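Local coordinates for protein beta-ketothiolase BktB (Ralstonia eutropha, PDB 4NZS) that catalyses the condensation of two acetyl-CoA molecules, or of acetyl-CoA with propionyl-CoA, to 3-oxoacyl-CoA products, feeding polyhydroxyalkanoate synthesis, at residues 72-75 against 76-80; 98-101 against 102-105; 106-110 against 111-115; 364-367 against 368-372; 122-125 against 126-129. All coordinates share one frame; numbering follows the deposited sequence.

Contact 1: 72-75 against 76-80; sequences LGRV and AAVNG
R74 and V78, one turn apart on helix 72-79, meet through aliphatic carbons: R74 CD lies 3.8 Å from V78 CG2, and the same methyl sits over one face of the guanidinium. The arginine reaches this place because CG runs beside its own carbonyl carbon (chi1 173°) and the chain then bends at chi2, carrying the charged end off the helix. V75 and N79 lie side by side and point the same way, with V75 CG1 3.4 Å from the amide nitrogen N79 ND2. Backbone bonding is helical: A76 N donates to L72 O at 2.8 Å, while the bond from A77 N to G73 O is longer, at 3.3 Å, its donor well above the carbonyl plane. The polar ends are bound beyond the helix. R74 NE binds G388 O of the second subunit and R74 NH1 binds I84 O, so the arginine spans the subunit interface; N79 ND2 has a weak bond to E34. Beneath the helix, L72, A76 and A77 rest on strand 57-60, L72 and R74 touch strand 88-92, V75 and N79 lie against helix 32-47, and F158 of the second subunit packs on V78 and N79.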
loop_
_atom_site.group_PDB
_atom_site.type_symbol
_atom_site.label_atom_id
_atom_site.label_comp_id
_atom_site.label_asym_id
_atom_site.label_seq_id
_atom_site.Cartn_x
_atom_site.Cartn_y
_atom_site.Cartn_z
ATOM N N LEU A 72 12.018 -19.990 -4.735
ATOM C CA LEU A 72 11.614 -20.906 -3.666
ATOM C C LEU A 72 12.228 -22.268 -3.585
ATOM O O LEU A 72 12.501 -22.812 -2.467
ATOM C CB LEU A 72 10.134 -21.145 -3.832
ATOM C CG LEU A 72 9.278 -21.950 -2.851
ATOM C CD1 LEU A 72 9.272 -23.376 -3.261
ATOM C CD2 LEU A 72 9.650 -21.788 -1.379
ATOM N N GLY A 73 12.318 -22.911 -4.749
ATOM C CA GLY A 73 12.849 -24.274 -4.781
ATOM C C GLY A 73 14.346 -24.364 -4.469
ATOM O O GLY A 73 14.827 -25.366 -4.014
ATOM N N ARG A 74 15.090 -23.328 -4.773
ATOM C CA ARG A 74 16.499 -23.298 -4.435
ATOM C C ARG A 74 16.606 -22.984 -2.978
ATOM O O ARG A 74 17.481 -23.512 -2.308
ATOM C CB ARG A 74 17.203 -22.264 -5.280
ATOM C CG ARG A 74 18.663 -21.975 -4.952
ATOM C CD ARG A 74 19.631 -22.892 -5.662
ATOM N NE ARG A 74 20.975 -22.337 -5.585
ATOM C CZ ARG A 74 22.082 -22.973 -5.955
ATOM N NH1 ARG A 74 22.034 -24.204 -6.453
ATOM N NH2 ARG A 74 23.255 -22.380 -5.809
ATOM N N VAL A 75 15.718 -22.152 -2.445
ATOM C CA VAL A 75 15.815 -21.822 -1.014
ATOM C C VAL A 75 15.377 -23.000 -0.143
ATOM O O VAL A 75 15.920 -23.211 0.952
ATOM C CB VAL A 75 14.978 -20.572 -0.615
ATOM C CG1 VAL A 75 14.994 -20.387 0.904
ATOM C CG2 VAL A 75 15.503 -19.308 -1.259
ATOM N N ALA A 76 14.351 -23.719 -0.559
ATOM C CA ALA A 76 13.929 -24.844 0.243
ATOM C C ALA A 76 15.026 -25.864 0.238
ATOM O O ALA A 76 15.338 -26.448 1.260
ATOM C CB ALA A 76 12.644 -25.445 -0.272
ATOM N N ALA A 77 15.606 -26.087 -0.926
ATOM C CA ALA A 77 16.659 -27.064 -1.017
ATOM C C ALA A 77 17.885 -26.665 -0.238
ATOM O O ALA A 77 18.348 -27.389 0.605
ATOM C CB ALA A 77 17.038 -27.242 -2.474
ATOM N N VAL A 78 18.358 -25.461 -0.483
ATOM C CA VAL A 78 19.589 -25.006 0.125
ATOM C C VAL A 78 19.446 -24.810 1.623
ATOM O O VAL A 78 20.348 -25.088 2.390
ATOM C CB VAL A 78 20.157 -23.786 -0.587
ATOM C CG1 VAL A 78 21.499 -23.426 -0.002
ATOM C CG2 VAL A 78 20.281 -24.080 -2.066
ATOM N N ASN A 79 18.297 -24.312 2.023
ATOM C CA ASN A 79 18.032 -24.139 3.442
ATOM C C ASN A 79 17.892 -25.430 4.213
ATOM O O ASN A 79 17.973 -25.406 5.437
ATOM C CB ASN A 79 16.742 -23.379 3.694
ATOM C CG ASN A 79 16.928 -21.890 3.673
ATOM O OD1 ASN A 79 17.990 -21.390 3.306
ATOM N ND2 ASN A 79 15.884 -21.162 4.094
ATOM N N GLY A 80 17.613 -26.528 3.513
ATOM C CA GLY A 80 17.392 -27.814 4.150
ATOM C C GLY A 80 18.532 -28.780 3.909
ATOM O O GLY A 80 18.321 -29.992 3.950
#

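Contact 2: 98-101 against 102-105; sequences GLQA and IVSA
L99 and I102 form the close-packed side of this buried turn of helix 97-110. L99 CD1 meets I102 CG2 at 3.9 Å, the two side chains slanting across each other. L99 holds its CG away from the backbone N (chi1 -166°), and it also touches T365 and I392, while I102 leans on V263 and M265 of strand 257-267 and on A362. I102 CD1 also comes to 3.4 Å from G98 O, back along the preceding turn. Here the backbone is compact too: V103 N reaches L99 O at 2.6 Å in a nearly straight bond.

The more open side is at S104, which is partly exposed; Q100 beside it is buried. Q100 O takes two donors from S104, its N at 2.7 Å and its OG at 3.0 Å, which arrive from opposite faces of the carbonyl plane. The hydroxyl can fold back because it lies beside its own backbone N (chi1 -55°). Above it the Q100 chain bends at chi2 and brings NE2 to 2.6 Å from S104 OG. The other end of that amide is anchored: Q100 OE1 accepts from R93 NH2 and H287 NE2, which fixes how the amide is turned.

C95, the acyl-accepting nucleophile by similarity, lies just ahead of helix 97-110, and this element is one of the two central helices of the thiolase fold, packed against helix 357-375.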
loop_
_atom_site.group_PDB
_atom_site.type_symbol
_atom_site.label_atom_id
_atom_site.label_comp_id
_atom_site.label_asym_id
_atom_site.label_seq_id
_atom_site.Cartn_x
_atom_site.Cartn_y
_atom_site.Cartn_z
ATOM N N GLY A 98 2.064 -29.668 -6.807
ATOM C CA GLY A 98 2.819 -30.558 -5.957
ATOM C C GLY A 98 3.159 -31.907 -6.548
ATOM O O GLY A 98 4.263 -32.377 -6.397
ATOM N N LEU A 99 2.210 -32.519 -7.229
ATOM C CA LEU A 99 2.465 -33.759 -7.927
ATOM C C LEU A 99 3.377 -33.477 -9.096
ATOM O O LEU A 99 4.363 -34.146 -9.368
ATOM C CB LEU A 99 1.151 -34.310 -8.449
ATOM C CG LEU A 99 1.050 -35.734 -8.949
ATOM C CD1 LEU A 99 1.975 -36.655 -8.167
ATOM C CD2 LEU A 99 -0.388 -36.164 -8.777
ATOM N N GLN A 100 3.009 -32.457 -9.813
ATOM C CA GLN A 100 3.757 -32.091 -10.957
ATOM C C GLN A 100 5.236 -31.931 -10.619
ATOM O O GLN A 100 6.132 -32.207 -11.442
ATOM C CB GLN A 100 3.162 -30.794 -11.467
ATOM C CG GLN A 100 3.969 -30.142 -12.545
ATOM C CD GLN A 100 4.127 -31.077 -13.676
ATOM O OE1 GLN A 100 3.207 -31.239 -14.467
ATOM N NE2 GLN A 100 5.296 -31.712 -13.761
ATOM N N ALA A 101 5.495 -31.425 -9.422
ATOM C CA ALA A 101 6.885 -31.300 -8.964
ATOM C C ALA A 101 7.438 -32.674 -8.749
ATOM O O ALA A 101 8.546 -32.968 -9.138
ATOM C CB ALA A 101 6.992 -30.473 -7.695
ATOM N N ILE A 102 6.658 -33.529 -8.126
ATOM C CA ILE A 102 7.058 -34.911 -8.077
ATOM C C ILE A 102 7.420 -35.408 -9.487
ATOM O O ILE A 102 8.561 -35.833 -9.719
ATOM C CB ILE A 102 5.972 -35.757 -7.408
ATOM C CG1 ILE A 102 6.362 -36.002 -5.956
ATOM C CG2 ILE A 102 5.801 -37.089 -8.097
ATOM C CD1 ILE A 102 6.434 -34.745 -5.162
ATOM N N VAL A 103 6.474 -35.314 -10.422
ATOM C CA VAL A 103 6.714 -35.744 -11.787
ATOM C C VAL A 103 7.956 -35.122 -12.439
ATOM O O VAL A 103 8.714 -35.819 -13.096
ATOM C CB VAL A 103 5.564 -35.378 -12.704
ATOM C CG1 VAL A 103 6.006 -35.501 -14.139
ATOM C CG2 VAL A 103 4.332 -36.220 -12.414
ATOM N N SER A 104 8.158 -33.822 -12.323
ATOM C CA SER A 104 9.302 -33.251 -12.995
ATOM C C SER A 104 10.618 -33.672 -12.315
ATOM O O SER A 104 11.673 -33.766 -12.964
ATOM C CB SER A 104 9.155 -31.734 -13.083
ATOM O OG SER A 104 7.920 -31.402 -13.715
ATOM N N ALA A 105 10.554 -33.925 -11.014
ATOM C CA ALA A 105 11.655 -34.549 -10.289
ATOM C C ALA A 105 11.925 -35.929 -10.875
ATOM O O ALA A 105 13.052 -36.267 -11.243
ATOM C CB ALA A 105 11.317 -34.685 -8.807
#

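Contact 3: 106-110 against 111-115; sequences AQTIL and LGDTD
T114 O comes back to touch the helix it has just left: I109 CA-H points at it, with CA 3.1 Å from the oxygen and an angle of 154° at the hydrogen. The return is made possible by a Schellman motif. D113 N closes the outer bond to T108 O at 2.8 Å and G112 N the inner one to I109 O, also 2.8 Å, while G112 itself adopts positive phi (65°). Before that, L111 N completes the last regular helical bond, to Q107 O at 3.1 Å.

Side chains pack around the turn. T108 and D113 cross at about a right angle, D113 OD2 lying 3.3 Å from T108 CB. L111 CD1 approaches Q107 O, at 3.1 Å. I109 CG2 also approaches D115 CA, at 4.0 Å, and I109 packs on strands 257-267 and 10-22.

The acidic groups find partners beyond the turn: D113 forms a salt bridge with R309 and a hydrogen bond with Y285, both of the second subunit, and D115 pairs with R8. A carboxylate beside a helix C-terminus is probably disfavoured electrostatically; R309 of the second subunit, which also binds L111 O, probably offsets this and ties the helix end to that subunit.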
loop_
_atom_site.group_PDB
_atom_site.type_symbol
_atom_site.label_atom_id
_atom_site.label_comp_id
_atom_site.label_asym_id
_atom_site.label_seq_id
_atom_site.Cartn_x
_atom_site.Cartn_y
_atom_site.Cartn_z
ATOM N N ALA A 106 10.871 -36.721 -10.937
ATOM C CA ALA A 106 10.925 -38.034 -11.538
ATOM C C ALA A 106 11.616 -37.973 -12.901
ATOM O O ALA A 106 12.598 -38.673 -13.180
ATOM C CB ALA A 106 9.504 -38.574 -11.692
ATOM N N GLN A 107 11.095 -37.080 -13.727
ATOM C CA GLN A 107 11.500 -36.989 -15.092
ATOM C C GLN A 107 12.988 -36.865 -15.271
ATOM O O GLN A 107 13.535 -37.548 -16.101
ATOM C CB GLN A 107 10.769 -35.841 -15.765
ATOM C CG GLN A 107 9.341 -36.212 -16.134
ATOM C CD GLN A 107 8.620 -35.102 -16.868
ATOM O OE1 GLN A 107 7.590 -35.336 -17.495
ATOM N NE2 GLN A 107 9.165 -33.889 -16.807
ATOM N N THR A 108 13.659 -36.023 -14.494
ATOM C CA THR A 108 15.101 -35.824 -14.718
ATOM C C THR A 108 15.868 -37.138 -14.457
ATOM O O THR A 108 16.833 -37.478 -15.173
ATOM C CB THR A 108 15.694 -34.635 -13.907
ATOM O OG1 THR A 108 15.499 -34.821 -12.498
ATOM C CG2 THR A 108 15.080 -33.298 -14.361
ATOM N N ILE A 109 15.401 -37.912 -13.481
ATOM C CA ILE A 109 16.091 -39.142 -13.150
ATOM C C ILE A 109 15.879 -40.132 -14.288
ATOM O O ILE A 109 16.836 -40.730 -14.766
ATOM C CB ILE A 109 15.594 -39.804 -11.862
ATOM C CG1 ILE A 109 15.705 -38.880 -10.653
ATOM C CG2 ILE A 109 16.438 -41.046 -11.597
ATOM C CD1 ILE A 109 15.100 -39.456 -9.387
ATOM N N LEU A 110 14.620 -40.297 -14.694
ATOM C CA LEU A 110 14.294 -41.118 -15.829
ATOM C C LEU A 110 15.230 -40.874 -16.991
ATOM O O LEU A 110 15.758 -41.828 -17.544
ATOM C CB LEU A 110 12.858 -40.890 -16.279
ATOM C CG LEU A 110 11.886 -41.930 -15.757
ATOM C CD1 LEU A 110 12.176 -42.288 -14.312
ATOM C CD2 LEU A 110 10.462 -41.415 -15.912
ATOM N N LEU A 111 15.476 -39.618 -17.333
ATOM C CA LEU A 111 16.395 -39.287 -18.429
ATOM C C LEU A 111 17.887 -39.171 -18.063
ATOM O O LEU A 111 18.684 -38.638 -18.847
ATOM C CB LEU A 111 15.919 -38.013 -19.122
ATOM C CG LEU A 111 14.579 -38.251 -19.831
ATOM C CD1 LEU A 111 13.432 -37.502 -19.169
ATOM C CD2 LEU A 111 14.693 -37.871 -21.299
ATOM N N GLY A 112 18.287 -39.683 -16.902
ATOM C CA GLY A 112 19.701 -39.691 -16.543
ATOM C C GLY A 112 20.336 -38.326 -16.352
ATOM O O GLY A 112 21.547 -38.161 -16.535
ATOM N N ASP A 113 19.526 -37.332 -15.989
ATOM C CA ASP A 113 20.078 -36.048 -15.585
ATOM C C ASP A 113 20.743 -36.253 -14.229
ATOM O O ASP A 113 21.692 -35.568 -13.914
ATOM C CB ASP A 113 19.002 -34.965 -15.503
ATOM C CG ASP A 113 18.332 -34.684 -16.847
ATOM O OD1 ASP A 113 18.977 -34.897 -17.896
ATOM O OD2 ASP A 113 17.159 -34.235 -16.854
ATOM N N THR A 114 20.230 -37.190 -13.432
ATOM C CA THR A 114 20.842 -37.570 -12.163
ATOM C C THR A 114 20.109 -38.776 -11.583
ATOM O O THR A 114 19.042 -39.149 -12.075
ATOM C CB THR A 114 20.803 -36.412 -11.142
ATOM O OG1 THR A 114 21.975 -36.441 -10.307
ATOM C CG2 THR A 114 19.482 -36.436 -10.285
ATOM N N ASP A 115 20.656 -39.354 -10.516
ATOM C CA ASP A 115 20.071 -40.560 -9.896
ATOM C C ASP A 115 19.447 -40.336 -8.492
ATOM O O ASP A 115 18.892 -41.264 -7.855
ATOM C CB ASP A 115 21.136 -41.661 -9.863
ATOM C CG ASP A 115 21.559 -42.094 -11.263
ATOM O OD1 ASP A 115 20.808 -42.886 -11.871
ATOM O OD2 ASP A 115 22.613 -41.625 -11.766
#

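Contact 4: 364-367 against 368-372; sequences ITVK and ALHEL
K367 and E371, linked by a backbone bond from E371 N to K367 O at 3.0 Å, stand one turn apart in helix 357-375, a buried helix of the C-terminal half of the thiolase fold. Both side chains form salt bridges beyond the contact, K367 NZ with E321, while also donating to G348 O, and E371 with R374. T365 OG1 reaches G361 O, and H370 NE2 has a weak bond to G15 O.

One turn earlier the backbone bonding is irregular: A368 N donates to T365 O at 2.6 Å and weakly to I364 O, and L369 N bonds only weakly to T365 O. H370 N bonds to V366 O at 3.3 Å, from above the carbonyl plane.

The packing lies further out. T365 and L369 run side by side, T365 CG2 to L369 CD2 at 4.1 Å; that methyl faces the leucine because it lies opposite the backbone N while OG1 turns back beside it (chi1 -71°). I364, T365 and A368 pack on V382 of strand 379-386, and L369 on F396. H370 stands beside V366 with its ring tilted obliquely to the backbone carbonyl, H370 CD2 ending 3.1 Å from V366 O.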
loop_
_atom_site.group_PDB
_atom_site.type_symbol
_atom_site.label_atom_id
_atom_site.label_comp_id
_atom_site.label_asym_id
_atom_site.label_seq_id
_atom_site.Cartn_x
_atom_site.Cartn_y
_atom_site.Cartn_z
ATOM N N ILE A 364 -0.575 -35.212 -0.491
ATOM C CA ILE A 364 -1.331 -36.424 -0.626
ATOM C C ILE A 364 -0.450 -37.554 -1.172
ATOM O O ILE A 364 -0.694 -38.723 -0.886
ATOM C CB ILE A 364 -2.588 -36.249 -1.535
ATOM C CG1 ILE A 364 -2.199 -35.940 -2.978
ATOM C CG2 ILE A 364 -3.535 -35.193 -0.951
ATOM C CD1 ILE A 364 -3.390 -35.613 -3.857
ATOM N N THR A 365 0.578 -37.229 -1.949
ATOM C CA THR A 365 1.484 -38.274 -2.366
ATOM C C THR A 365 2.045 -38.916 -1.091
ATOM O O THR A 365 1.797 -40.083 -0.814
ATOM C CB THR A 365 2.540 -37.747 -3.324
ATOM O OG1 THR A 365 1.904 -37.451 -4.565
ATOM C CG2 THR A 365 3.589 -38.769 -3.598
ATOM N N VAL A 366 2.690 -38.124 -0.262
ATOM C CA VAL A 366 3.193 -38.586 1.029
ATOM C C VAL A 366 2.109 -39.302 1.842
ATOM O O VAL A 366 2.356 -40.349 2.511
ATOM C CB VAL A 366 3.759 -37.403 1.812
ATOM C CG1 VAL A 366 3.987 -37.765 3.271
ATOM C CG2 VAL A 366 5.050 -36.932 1.130
ATOM N N LYS A 367 0.888 -38.806 1.770
ATOM C CA LYS A 367 -0.162 -39.586 2.414
ATOM C C LYS A 367 -0.278 -40.991 1.856
ATOM O O LYS A 367 -0.434 -41.935 2.595
ATOM C CB LYS A 367 -1.506 -38.954 2.231
ATOM C CG LYS A 367 -1.710 -37.785 3.105
ATOM C CD LYS A 367 -2.955 -37.125 2.579
ATOM C CE LYS A 367 -4.187 -37.800 3.069
ATOM N NZ LYS A 367 -5.332 -36.890 2.889
ATOM N N ALA A 368 -0.219 -41.111 0.546
ATOM C CA ALA A 368 -0.794 -42.289 -0.118
ATOM C C ALA A 368 0.139 -43.454 0.012
ATOM O O ALA A 368 -0.228 -44.466 0.597
ATOM C CB ALA A 368 -1.094 -41.984 -1.577
ATOM N N LEU A 369 1.346 -43.274 -0.510
ATOM C CA LEU A 369 2.550 -44.030 -0.110
ATOM C C LEU A 369 2.591 -44.469 1.377
ATOM O O LEU A 369 2.922 -45.608 1.701
ATOM C CB LEU A 369 3.783 -43.178 -0.433
ATOM C CG LEU A 369 4.466 -43.379 -1.836
ATOM C CD1 LEU A 369 3.537 -43.772 -2.980
ATOM C CD2 LEU A 369 5.321 -42.204 -2.286
ATOM N N HIS A 370 2.223 -43.601 2.294
ATOM C CA HIS A 370 2.281 -43.996 3.700
ATOM C C HIS A 370 1.150 -44.938 4.116
ATOM O O HIS A 370 1.342 -45.761 5.040
ATOM C CB HIS A 370 2.394 -42.770 4.612
ATOM C CG HIS A 370 3.807 -42.326 4.805
ATOM N ND1 HIS A 370 4.481 -42.478 5.999
ATOM C CD2 HIS A 370 4.707 -41.814 3.932
ATOM C CE1 HIS A 370 5.723 -42.044 5.861
ATOM N NE2 HIS A 370 5.886 -41.634 4.616
ATOM N N GLU A 371 -0.000 -44.821 3.443
ATOM C CA GLU A 371 -1.117 -45.752 3.643
ATOM C C GLU A 371 -0.809 -47.110 3.040
ATOM O O GLU A 371 -0.966 -48.145 3.685
ATOM C CB GLU A 371 -2.403 -45.255 3.006
ATOM C CG GLU A 371 -3.324 -44.621 3.990
ATOM C CD GLU A 371 -4.042 -45.620 4.853
ATOM O OE1 GLU A 371 -3.477 -45.984 5.892
ATOM O OE2 GLU A 371 -5.178 -46.017 4.509
ATOM N N LEU A 372 -0.396 -47.104 1.787
ATOM C CA LEU A 372 0.083 -48.323 1.157
ATOM C C LEU A 372 0.867 -49.202 2.144
ATOM O O LEU A 372 0.608 -50.389 2.217
ATOM C CB LEU A 372 0.958 -47.992 -0.045
ATOM C CG LEU A 372 0.899 -48.961 -1.213
ATOM C CD1 LEU A 372 -0.484 -48.957 -1.866
ATOM C CD2 LEU A 372 1.978 -48.610 -2.238
#

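Contact 5: 122-125 against 126-129; sequences AESM and SRAP
S124 and R127 come together through their first torsions. S124 places OG opposite its backbone N (chi1 -164°), beside its own carbonyl, while R127 turns CG next to its backbone N (chi1 -55°). The hydroxyl therefore sits alongside the start of the arginine chain, S124 OG to R127 CG 3.5 Å and to R127 CD 3.7 Å.

Between them the chain leaves strand 116-124 and tightens into a single 3-10 turn at M125 and S126. Two backbone bonds close it: A128 N to M125 O at 2.9 Å, with the donor well above the carbonyl plane, and a weak one, R127 N to S124 O at 3.0 Å. A128 CB lies 3.6 Å from M125 O, tucked against the turn. The M125 side chain bends at chi3 and packs on M150 and I357, about 6 Å from the side chain of H355, a predicted proton acceptor.

The hydroxyls face D258: S126 OG bonds to its OD2 and also accepts from G24 N, and S124 OG has a weak bond to OD1. R127 NH1 reaches K28 O, and two backbone carbonyls, S126 O and A128 O, accept from W137 and R136 of the second subunit. This turn has its hydroxyls on one carboxylate and two carbonyls bonded to the second subunit, so the sharp exit from the strand is held by polar bonds to its own chain and to the partner.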
loop_
_atom_site.group_PDB
_atom_site.type_symbol
_atom_site.label_atom_id
_atom_site.label_comp_id
_atom_site.label_asym_id
_atom_site.label_seq_id
_atom_site.Cartn_x
_atom_site.Cartn_y
_atom_site.Cartn_z
ATOM N N ALA A 122 5.300 -26.204 -1.413
ATOM C CA ALA A 122 4.914 -25.432 -0.236
ATOM C C ALA A 122 3.937 -24.329 -0.608
ATOM O O ALA A 122 4.074 -23.695 -1.669
ATOM C CB ALA A 122 6.146 -24.856 0.461
ATOM N N GLU A 123 2.976 -24.088 0.286
ATOM C CA GLU A 123 1.914 -23.122 0.012
ATOM C C GLU A 123 1.424 -22.538 1.304
ATOM O O GLU A 123 1.055 -23.297 2.183
ATOM C CB GLU A 123 0.718 -23.780 -0.669
ATOM C CG GLU A 123 -0.234 -22.789 -1.305
ATOM C CD GLU A 123 0.269 -22.346 -2.675
ATOM O OE1 GLU A 123 0.599 -21.137 -2.854
ATOM O OE2 GLU A 123 0.351 -23.233 -3.578
ATOM N N SER A 124 1.434 -21.208 1.427
ATOM C CA SER A 124 1.018 -20.503 2.639
ATOM C C SER A 124 -0.013 -19.516 2.281
ATOM O O SER A 124 0.277 -18.350 2.140
ATOM C CB SER A 124 2.126 -19.715 3.293
ATOM O OG SER A 124 1.718 -19.386 4.628
ATOM N N MET A 125 -1.237 -19.979 2.123
ATOM C CA MET A 125 -2.322 -19.082 1.810
ATOM C C MET A 125 -2.491 -18.025 2.905
ATOM O O MET A 125 -2.828 -16.914 2.633
ATOM C CB MET A 125 -3.612 -19.904 1.568
ATOM C CG MET A 125 -3.430 -20.919 0.448
ATOM S SD MET A 125 -4.864 -21.838 -0.019
ATOM C CE MET A 125 -5.396 -20.980 -1.473
ATOM N N SER A 126 -2.152 -18.282 4.145
ATOM C CA SER A 126 -2.367 -17.199 5.102
ATOM C C SER A 126 -1.507 -16.024 4.769
ATOM O O SER A 126 -1.881 -14.888 5.039
ATOM C CB SER A 126 -2.054 -17.627 6.545
ATOM O OG SER A 126 -2.677 -18.849 6.921
ATOM N N ARG A 127 -0.342 -16.264 4.208
ATOM C CA ARG A 127 0.537 -15.177 3.842
ATOM C C ARG A 127 0.366 -14.738 2.375
ATOM O O ARG A 127 1.252 -14.065 1.805
ATOM C CB ARG A 127 2.047 -15.566 4.125
ATOM C CG ARG A 127 2.324 -16.013 5.543
ATOM C CD ARG A 127 3.761 -16.572 5.779
ATOM N NE ARG A 127 4.802 -15.539 5.798
ATOM C CZ ARG A 127 5.024 -14.711 6.806
ATOM N NH1 ARG A 127 4.274 -14.772 7.879
ATOM N NH2 ARG A 127 5.978 -13.792 6.736
ATOM N N ALA A 128 -0.772 -15.023 1.749
ATOM C CA ALA A 128 -0.819 -14.633 0.356
ATOM C C ALA A 128 -0.919 -13.176 0.522
ATOM O O ALA A 128 -1.525 -12.742 1.463
ATOM C CB ALA A 128 -2.034 -15.204 -0.402
ATOM N N PRO A 129 -0.374 -12.407 -0.419
ATOM C CA PRO A 129 -0.438 -10.982 -0.414
ATOM C C PRO A 129 -1.580 -10.307 -1.140
ATOM O O PRO A 129 -2.323 -10.943 -1.896
ATOM C CB PRO A 129 0.790 -10.639 -1.246
ATOM C CG PRO A 129 0.790 -11.674 -2.307
ATOM C CD PRO A 129 0.481 -12.903 -1.511
#

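In the fold
Contacts 2 and 3 share helix 97-110: contact 2 is its buried middle, with I102 against strand 257-267, and contact 3 its partly buried C-terminal end. Contact 4 lies on the other central helix, 357-375, and meets contact 2 directly, L99 CD1 packing 3.7 Å from T365 OG1. Contacts 1, 2, 4 and 5 are buried; 2, 4 and 5 come nearest to the probable active-site residues, while 1 and 3 lie away from them. The inner helices of 2 and 4 combine apolar packing with polar groups bonded inside the chain. Contacts 1, 3 and 5 also place polar groups against the second subunit: R74 donating to its carbonyls in 1, acidic D113 in 3, loop carbonyls in 5.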